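Side-chain contacts in vaginolysin (Gardnerella vaginalis, PDB 5IMY), which probably binds cholesterol in host-cell membranes and lyses the cells by forming pores, as other cholesterol-dependent cytolysins do: residues A84-V89 / P137-V142; A93-D98 / N104-I109; V445-T448 / P454-T457. All coordinates share one frame; numbering follows the deposited sequence.

How the contacts relate
Following the chain from its N terminus, contact 1 opens in the loop after strand 79-80 and closes at the start of helix 139-158. Contact 2 is nested inside that span: it closes the shorter loop in which strand 94-96 leads through helix 99-102 into the connection toward strand 116-120. The two lie with centres about 11 Å apart and touch, one link being the hydrogen bond from Asn-85 ND2 to Asn-104 O. Contact 3 follows in series and pinches together a loop of the C-terminal beta-sandwich domain. Its centre lies about 87 Å from that of contact 1, on the opposite side of the chain's centre.

Contact 1: residues A84-V89 / P137-V142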
loop_
_atom_site.group_PDB
_atom_site.type_symbol
_atom_site.label_atom_id
_atom_site.label_comp_id
_atom_site.label_asym_id
_atom_site.label_seq_id
_atom_site.Cartn_x
_atom_site.Cartn_y
_atom_site.Cartn_z
ATOM N N ALA A 84 38.986 -22.317 -5.701
ATOM C CA ALA A 84 39.193 -22.317 -7.143
ATOM C C ALA A 84 40.210 -21.272 -7.586
ATOM O O ALA A 84 40.938 -21.504 -8.559
ATOM C CB ALA A 84 37.865 -22.079 -7.862
ATOM N N ASN A 85 40.279 -20.128 -6.904
ATOM C CA ASN A 85 41.167 -19.050 -7.314
ATOM C C ASN A 85 42.354 -18.846 -6.383
ATOM O O ASN A 85 43.220 -18.019 -6.690
ATOM C CB ASN A 85 40.383 -17.728 -7.431
ATOM C CG ASN A 85 39.855 -17.225 -6.096
ATOM O OD1 ASN A 85 40.461 -17.438 -5.046
ATOM N ND2 ASN A 85 38.714 -16.549 -6.136
ATOM N N ASP A 86 42.427 -19.576 -5.267
ATOM C CA ASP A 86 43.550 -19.417 -4.350
ATOM C C ASP A 86 44.884 -19.604 -5.061
ATOM O O ASP A 86 45.897 -19.038 -4.638
ATOM C CB ASP A 86 43.424 -20.413 -3.192
ATOM C CG ASP A 86 44.404 -20.132 -2.070
ATOM O OD1 ASP A 86 44.686 -18.946 -1.805
ATOM O OD2 ASP A 86 44.892 -21.100 -1.446
ATOM N N ASP A 87 44.902 -20.387 -6.144
ATOM C CA ASP A 87 46.139 -20.610 -6.888
ATOM C C ASP A 87 46.716 -19.310 -7.434
ATOM O O ASP A 87 47.941 -19.159 -7.506
ATOM C CB ASP A 87 45.891 -21.585 -8.039
ATOM C CG ASP A 87 45.964 -23.035 -7.605
ATOM O OD1 ASP A 87 46.842 -23.370 -6.783
ATOM O OD2 ASP A 87 45.143 -23.842 -8.092
ATOM N N ARG A 88 45.860 -18.367 -7.822
ATOM C CA ARG A 88 46.292 -17.166 -8.525
ATOM C C ARG A 88 46.082 -15.895 -7.715
ATOM O O ARG A 88 46.213 -14.797 -8.264
ATOM C CB ARG A 88 45.555 -17.050 -9.859
ATOM C CG ARG A 88 45.651 -18.300 -10.715
ATOM C CD ARG A 88 44.295 -18.919 -11.015
ATOM N NE ARG A 88 44.123 -19.111 -12.450
ATOM C CZ ARG A 88 43.340 -20.032 -13.002
ATOM N NH1 ARG A 88 42.649 -20.876 -12.244
ATOM N NH2 ARG A 88 43.257 -20.115 -14.322
ATOM N N VAL A 89 45.759 -16.012 -6.433
ATOM C CA VAL A 89 45.516 -14.858 -5.577
ATOM C C VAL A 89 46.635 -14.809 -4.551
ATOM O O VAL A 89 46.703 -15.649 -3.645
ATOM C CB VAL A 89 44.141 -14.923 -4.902
ATOM C CG1 VAL A 89 43.968 -13.766 -3.923
ATOM C CG2 VAL A 89 43.046 -14.895 -5.952
ATOM N N PRO A 137 58.165 -12.631 -7.198
ATOM C CA PRO A 137 56.987 -13.136 -6.480
ATOM C C PRO A 137 56.203 -14.136 -7.316
ATOM O O PRO A 137 55.900 -13.893 -8.486
ATOM C CB PRO A 137 56.168 -11.869 -6.212
ATOM C CG PRO A 137 56.541 -10.956 -7.326
ATOM C CD PRO A 137 57.991 -11.231 -7.617
ATOM N N THR A 138 55.875 -15.270 -6.698
ATOM C CA THR A 138 54.971 -16.261 -7.261
ATOM C C THR A 138 54.058 -16.735 -6.135
ATOM O O THR A 138 54.201 -16.319 -4.981
ATOM C CB THR A 138 55.740 -17.423 -7.910
ATOM O OG1 THR A 138 54.851 -18.525 -8.134
ATOM C CG2 THR A 138 56.900 -17.878 -7.032
ATOM N N LYS A 139 53.099 -17.601 -6.467
ATOM C CA LYS A 139 52.155 -18.063 -5.454
ATOM C C LYS A 139 52.885 -18.700 -4.277
ATOM O O LYS A 139 52.635 -18.359 -3.116
ATOM C CB LYS A 139 51.155 -19.046 -6.064
ATOM C CG LYS A 139 50.187 -19.664 -5.052
ATOM C CD LYS A 139 49.431 -18.602 -4.260
ATOM C CE LYS A 139 48.466 -19.231 -3.266
ATOM N NZ LYS A 139 47.467 -18.251 -2.752
ATOM N N SER A 140 53.799 -19.632 -4.560
ATOM C CA SER A 140 54.498 -20.335 -3.491
ATOM C C SER A 140 55.538 -19.451 -2.817
ATOM O O SER A 140 55.778 -19.585 -1.612
ATOM C CB SER A 140 55.160 -21.597 -4.043
ATOM O OG SER A 140 56.193 -21.271 -4.956
ATOM N N SER A 141 56.166 -18.546 -3.571
ATOM C CA SER A 141 57.182 -17.675 -2.992
ATOM C C SER A 141 56.552 -16.623 -2.089
ATOM O O SER A 141 57.131 -16.246 -1.065
ATOM C CB SER A 141 57.997 -17.007 -4.100
ATOM O OG SER A 141 58.952 -16.112 -3.560
ATOM N N VAL A 142 55.371 -16.131 -2.459
ATOM C CA VAL A 142 54.680 -15.155 -1.626
ATOM C C VAL A 142 54.024 -15.837 -0.432
ATOM O O VAL A 142 54.053 -15.312 0.687
ATOM C CB VAL A 142 53.661 -14.371 -2.474
ATOM C CG1 VAL A 142 52.748 -13.531 -1.590
ATOM C CG2 VAL A 142 54.392 -13.481 -3.476
#
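The backbone carbonyls of Asp-86 and Val-89 converge on the side chain of Lys-139, the first residue of helix 139-158. In residues 84-89 the chain follows no regular helix or strand but curls back on itself, as the bond from Arg-88 N to Asn-85 O (2.9 Å) attests. This curl brings two carbonyl oxygens, three residues apart, close enough to share one partner. On the other side Thr-138 takes the N-cap position, and the bond from Val-142 N to Thr-138 O marks the first helical turn.

Lys-139 points its side chain at the loop and makes every contact on the helix side. Its chain bends at chi2 (55°), with CG passing 3.4 Å from Asp-87 O, and then runs straight to the amino group. There Lys-139 NZ makes three bonds: 2.6 Å to Asp-86 O, 2.9 Å to Val-89 O and 3.0 Å to Asp-86 OD1, the last being also a salt bridge. Asp-86 thus grips the ammonium with main chain and side chain together. Its CG is turned away from its own N and sits beside its carbonyl carbon (chi1 -169°), which allows OD1 and O to reach the same nitrogen. The amino group meets OD1 from above the carboxylate plane, 64° out of it, while the two side chains cross nearly at a right angle. The acceptors equal the N-H bonds of a charged lysine in number but crowd to one side, so not all the bonds can be straight; the carboxylate would probably favour that charged form.

Around this link, Asp-86 and Val-89 rest on Pro-347 and Tyr-350 of strand 347-354, while Val-142 packs against Leu-118 of strand 116-120. The lysine therefore joins the helix start to a loop lying along the large antiparallel sheet.

Contact 2: residues A93-D98 / N104-I109; sequences ALFRAD and NMPSLI
Ile-109, Phe-95 and Arg-96 have the most surface buried here, and Ile-109 touches both of the others. Its CG1 stands opposite its own carbonyl carbon (chi1 -60°); with the chain extended beyond it, this brings Ile-109 CD1 over the strand backbone to lie 3.1 Å from Phe-95 O, a tight fit. Its CB meets Leu-94 CB at 4.1 Å. One backbone bond helps to hold this position, from Ile-109 N to Leu-94 O, bent and 3.0 Å long. The same oxygen receives a CA-H...O contact from Leu-108.

Phe-95 meets Pro-106 face on. The proline CB lies 3.6 Å from the centroid of the Phe-95 ring and only 9° off its normal, a CH-pi contact, with the two side chains alongside each other. Leu-108 comes from another quarter, its CD2 reaching the ring edge at Phe-95 CE1 (3.6 Å) and touching Ala-93 CB as well. One face and one edge are thus occupied by two residues of one loop, while Val-254 and Val-256 of strand 253-261 also pack on Phe-95.

Arg-96 extends from CG to NE and lays one guanidinium face over Ile-109, whose CG1 is 4.0 Å from its plane. Ser-107 OG lies in that plane, at the edge, 3.9 Å from Arg-96 NH1.

The short parts that touch run 97° apart, so the returning loop crosses over strand 94-96. Between them the chain makes an inverse gamma turn centred on Ala-97, enters helix 99-102 at the Asp-98 N-cap, whose capping bonds are weak, and leaves it by a Schellman motif at Asn-104. Strand 94-96 is paired antiparallel with strand 253-261 by backbone bonds, which sets the crossing on the large antiparallel sheet of this toxin fold.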
loop_
_atom_site.group_PDB
_atom_site.type_symbol
_atom_site.label_atom_id
_atom_site.label_comp_id
_atom_site.label_asym_id
_atom_site.label_seq_id
_atom_site.Cartn_x
_atom_site.Cartn_y
_atom_site.Cartn_z
ATOM N N ALA A 93 50.288 -10.262 -7.234
ATOM C CA ALA A 93 49.941 -10.914 -8.488
ATOM C C ALA A 93 49.371 -9.908 -9.479
ATOM O O ALA A 93 48.743 -8.918 -9.100
ATOM C CB ALA A 93 48.928 -12.034 -8.248
ATOM N N LEU A 94 49.599 -10.174 -10.763
ATOM C CA LEU A 94 49.120 -9.329 -11.849
ATOM C C LEU A 94 48.006 -10.041 -12.602
ATOM O O LEU A 94 48.152 -11.210 -12.974
ATOM C CB LEU A 94 50.253 -8.980 -12.818
ATOM C CG LEU A 94 51.358 -8.050 -12.316
ATOM C CD1 LEU A 94 52.479 -7.989 -13.337
ATOM C CD2 LEU A 94 50.810 -6.661 -12.040
ATOM N N PHE A 95 46.900 -9.334 -12.830
ATOM C CA PHE A 95 45.795 -9.835 -13.634
ATOM C C PHE A 95 45.462 -8.822 -14.717
ATOM O O PHE A 95 45.945 -7.687 -14.716
ATOM C CB PHE A 95 44.531 -10.086 -12.800
ATOM C CG PHE A 95 44.769 -10.831 -11.521
ATOM C CD1 PHE A 95 45.566 -11.960 -11.490
ATOM C CD2 PHE A 95 44.176 -10.399 -10.349
ATOM C CE1 PHE A 95 45.772 -12.642 -10.305
ATOM C CE2 PHE A 95 44.379 -11.072 -9.165
ATOM C CZ PHE A 95 45.177 -12.195 -9.142
ATOM N N ARG A 96 44.616 -9.251 -15.647
ATOM C CA ARG A 96 43.915 -8.337 -16.534
ATOM C C ARG A 96 42.538 -8.044 -15.961
ATOM O O ARG A 96 41.858 -8.941 -15.456
ATOM C CB ARG A 96 43.777 -8.933 -17.935
ATOM C CG ARG A 96 45.085 -9.058 -18.683
ATOM C CD ARG A 96 44.959 -9.984 -19.878
ATOM N NE ARG A 96 46.271 -10.452 -20.315
ATOM C CZ ARG A 96 46.800 -11.634 -20.010
ATOM N NH1 ARG A 96 46.132 -12.509 -19.268
ATOM N NH2 ARG A 96 48.008 -11.948 -20.459
ATOM N N ALA A 97 42.134 -6.777 -16.027
ATOM C CA ALA A 97 40.777 -6.387 -15.658
ATOM C C ALA A 97 39.854 -6.844 -16.783
ATOM O O ALA A 97 39.418 -6.067 -17.636
ATOM C CB ALA A 97 40.689 -4.884 -15.420
ATOM N N ASP A 98 39.562 -8.140 -16.783
ATOM C CA ASP A 98 38.858 -8.776 -17.891
ATOM C C ASP A 98 37.672 -9.564 -17.340
ATOM O O ASP A 98 37.223 -9.370 -16.204
ATOM C CB ASP A 98 39.820 -9.665 -18.689
ATOM C CG ASP A 98 40.206 -10.924 -17.939
ATOM O OD1 ASP A 98 40.380 -10.853 -16.703
ATOM O OD2 ASP A 98 40.326 -11.988 -18.581
ATOM N N ASN A 104 35.688 -13.887 -10.798
ATOM C CA ASN A 104 36.446 -14.305 -9.622
ATOM C C ASN A 104 37.354 -15.495 -9.918
ATOM O O ASN A 104 37.675 -16.280 -9.023
ATOM C CB ASN A 104 35.517 -14.630 -8.446
ATOM C CG ASN A 104 36.117 -14.246 -7.105
ATOM O OD1 ASN A 104 36.985 -13.376 -7.026
ATOM N ND2 ASN A 104 35.653 -14.890 -6.043
ATOM N N MET A 105 37.776 -15.635 -11.173
ATOM C CA MET A 105 38.749 -16.649 -11.581
ATOM C C MET A 105 39.867 -15.978 -12.366
ATOM O O MET A 105 40.125 -16.315 -13.526
ATOM C CB MET A 105 38.077 -17.744 -12.408
ATOM C CG MET A 105 37.245 -18.717 -11.592
ATOM S SD MET A 105 38.207 -19.579 -10.331
ATOM C CE MET A 105 39.489 -20.343 -11.324
ATOM N N PRO A 106 40.564 -15.024 -11.755
ATOM C CA PRO A 106 41.552 -14.246 -12.505
ATOM C C PRO A 106 42.688 -15.120 -13.011
ATOM O O PRO A 106 43.090 -16.094 -12.371
ATOM C CB PRO A 106 42.045 -13.218 -11.482
ATOM C CG PRO A 106 41.825 -13.871 -10.160
ATOM C CD PRO A 106 40.584 -14.705 -10.316
ATOM N N SER A 107 43.199 -14.761 -14.184
ATOM C CA SER A 107 44.358 -15.413 -14.773
ATOM C C SER A 107 45.558 -14.483 -14.671
ATOM O O SER A 107 45.435 -13.269 -14.863
ATOM C CB SER A 107 44.103 -15.782 -16.237
ATOM O OG SER A 107 43.822 -14.631 -17.013
ATOM N N LEU A 108 46.715 -15.060 -14.364
ATOM C CA LEU A 108 47.918 -14.267 -14.177
ATOM C C LEU A 108 48.414 -13.714 -15.510
ATOM O O LEU A 108 48.111 -14.237 -16.587
ATOM C CB LEU A 108 49.017 -15.108 -13.530
ATOM C CG LEU A 108 48.677 -15.712 -12.168
ATOM C CD1 LEU A 108 49.677 -16.794 -11.798
ATOM C CD2 LEU A 108 48.643 -14.630 -11.104
ATOM N N ILE A 109 49.175 -12.630 -15.422
ATOM C CA ILE A 109 49.939 -12.108 -16.547
ATOM C C ILE A 109 51.358 -12.629 -16.386
ATOM O O ILE A 109 52.070 -12.240 -15.453
ATOM C CB ILE A 109 49.913 -10.575 -16.601
ATOM C CG1 ILE A 109 48.477 -10.067 -16.733
ATOM C CG2 ILE A 109 50.757 -10.070 -17.771
ATOM C CD1 ILE A 109 48.336 -8.580 -16.490
#

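Contact 3: residues V445-T448 / P454-T457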
loop_
_atom_site.group_PDB
_atom_site.type_symbol
_atom_site.label_atom_id
_atom_site.label_comp_id
_atom_site.label_asym_id
_atom_site.label_seq_id
_atom_site.Cartn_x
_atom_site.Cartn_y
_atom_site.Cartn_z
ATOM N N VAL A 445 -22.466 0.413 29.344
ATOM C CA VAL A 445 -23.573 1.195 29.906
ATOM C C VAL A 445 -24.794 0.326 30.209
ATOM O O VAL A 445 -25.084 -0.641 29.496
ATOM C CB VAL A 445 -23.952 2.388 28.993
ATOM C CG1 VAL A 445 -22.703 3.076 28.445
ATOM C CG2 VAL A 445 -24.917 2.012 27.851
ATOM N N GLU A 446 -25.523 0.675 31.273
ATOM C CA GLU A 446 -26.677 -0.089 31.731
ATOM C C GLU A 446 -27.816 0.857 32.082
ATOM O O GLU A 446 -27.589 1.986 32.526
ATOM C CB GLU A 446 -26.336 -0.946 32.958
ATOM C CG GLU A 446 -25.897 -0.138 34.181
ATOM C CD GLU A 446 -26.528 -0.625 35.472
ATOM O OE1 GLU A 446 -27.651 -1.173 35.425
ATOM O OE2 GLU A 446 -25.900 -0.455 36.537
ATOM N N LYS A 447 -29.048 0.385 31.890
ATOM C CA LYS A 447 -30.223 1.192 32.201
ATOM C C LYS A 447 -30.413 1.262 33.711
ATOM O O LYS A 447 -30.649 0.238 34.363
ATOM C CB LYS A 447 -31.467 0.612 31.532
ATOM C CG LYS A 447 -32.729 1.459 31.735
ATOM C CD LYS A 447 -34.009 0.688 31.423
ATOM C CE LYS A 447 -34.276 -0.425 32.434
ATOM N NZ LYS A 447 -35.320 -0.065 33.434
ATOM N N THR A 448 -30.323 2.474 34.263
ATOM C CA THR A 448 -30.418 2.691 35.699
ATOM C C THR A 448 -31.664 3.459 36.116
ATOM O O THR A 448 -32.080 3.341 37.273
ATOM C CB THR A 448 -29.167 3.439 36.196
ATOM O OG1 THR A 448 -28.046 2.549 36.181
ATOM C CG2 THR A 448 -29.348 3.995 37.612
ATOM N N PRO A 454 -29.870 9.425 31.571
ATOM C CA PRO A 454 -28.682 8.820 30.955
ATOM C C PRO A 454 -28.372 7.446 31.531
ATOM O O PRO A 454 -28.498 7.209 32.735
ATOM C CB PRO A 454 -27.567 9.825 31.268
ATOM C CG PRO A 454 -28.044 10.568 32.465
ATOM C CD PRO A 454 -29.536 10.634 32.345
ATOM N N TRP A 455 -27.966 6.538 30.645
ATOM C CA TRP A 455 -27.474 5.232 31.053
ATOM C C TRP A 455 -26.234 5.379 31.936
ATOM O O TRP A 455 -25.506 6.374 31.873
ATOM C CB TRP A 455 -27.133 4.389 29.823
ATOM C CG TRP A 455 -28.209 3.441 29.364
ATOM C CD1 TRP A 455 -28.104 2.087 29.246
ATOM C CD2 TRP A 455 -29.541 3.775 28.952
ATOM N NE1 TRP A 455 -29.282 1.554 28.790
ATOM C CE2 TRP A 455 -30.183 2.567 28.602
ATOM C CE3 TRP A 455 -30.255 4.972 28.847
ATOM C CZ2 TRP A 455 -31.501 2.524 28.156
ATOM C CZ3 TRP A 455 -31.567 4.925 28.401
ATOM C CH2 TRP A 455 -32.174 3.711 28.063
ATOM N N ARG A 456 -25.991 4.361 32.759
ATOM C CA ARG A 456 -24.848 4.334 33.667
ATOM C C ARG A 456 -23.732 3.509 33.039
ATOM O O ARG A 456 -23.935 2.335 32.711
ATOM C CB ARG A 456 -25.245 3.756 35.023
ATOM C CG ARG A 456 -24.068 3.345 35.891
ATOM C CD ARG A 456 -24.527 2.983 37.289
ATOM N NE ARG A 456 -23.460 2.378 38.080
ATOM C CZ ARG A 456 -23.558 2.094 39.374
ATOM N NH1 ARG A 456 -24.678 2.364 40.034
ATOM N NH2 ARG A 456 -22.535 1.544 40.012
ATOM N N THR A 457 -22.554 4.112 32.899
ATOM C CA THR A 457 -21.465 3.500 32.147
ATOM C C THR A 457 -20.781 2.422 32.977
ATOM O O THR A 457 -20.222 2.705 34.042
ATOM C CB THR A 457 -20.450 4.558 31.716
ATOM O OG1 THR A 457 -21.086 5.514 30.862
ATOM C CG2 THR A 457 -19.284 3.912 30.966
#
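Arg-456 O takes two contacts from one edge of the Val-445/Glu-446 peptide: Glu-446 N donates to it at 2.7 Å, and Val-445 CA adds a CA-H...O contact at 3.0 Å. The return bond, from Arg-456 N to Glu-446 O, is 2.9 Å long and nearly straight at 170°. Together they make Glu-446 and Arg-456 an antiparallel hydrogen-bonded pair.

The indole of Trp-455 is laid against the opposite backbone. Lys-447 CA sits 3.6 Å above one ring face, offset toward the rim, and Lys-447 CB follows at 3.6 Å from Trp-455 NE1. Val-445 crosses the indole at about a right angle, with CG2 3.5 Å from Trp-455 CD1. Arg-393 supplies a cation-pi contact to the ring.

Glu-446 and Arg-456 run side by side, yet Glu-446 OE2 stays 4.0 Å from Arg-456 NE and well out of the guanidinium plane. Any attraction is probably one of charge alone, with no N-H aimed at the oxygen; Glu-446 OE1 has a weak bond to Thr-478 OG1, and the guanidinium bonds through NH1 to Leu-479 O. With CG opposite its N (chi1 164°) and the chain extended to NE, Arg-456 lays its stem along Glu-446 and Thr-448, whose OG1 lies 3.3 Å from CB of Arg-456.

The pair closes the span 446-456, which by sequence matches the tryptophan-rich undecapeptide of this toxin family. It belongs to the connection joining the adjacent strands 440-443 and 460-464 of the four-stranded sheet. On the flank, Pro-481 of strand 480-485 touches both Glu-446 and Arg-456, and Lys-447 bonds through its backbone to Val-391, just beyond strand 363-389.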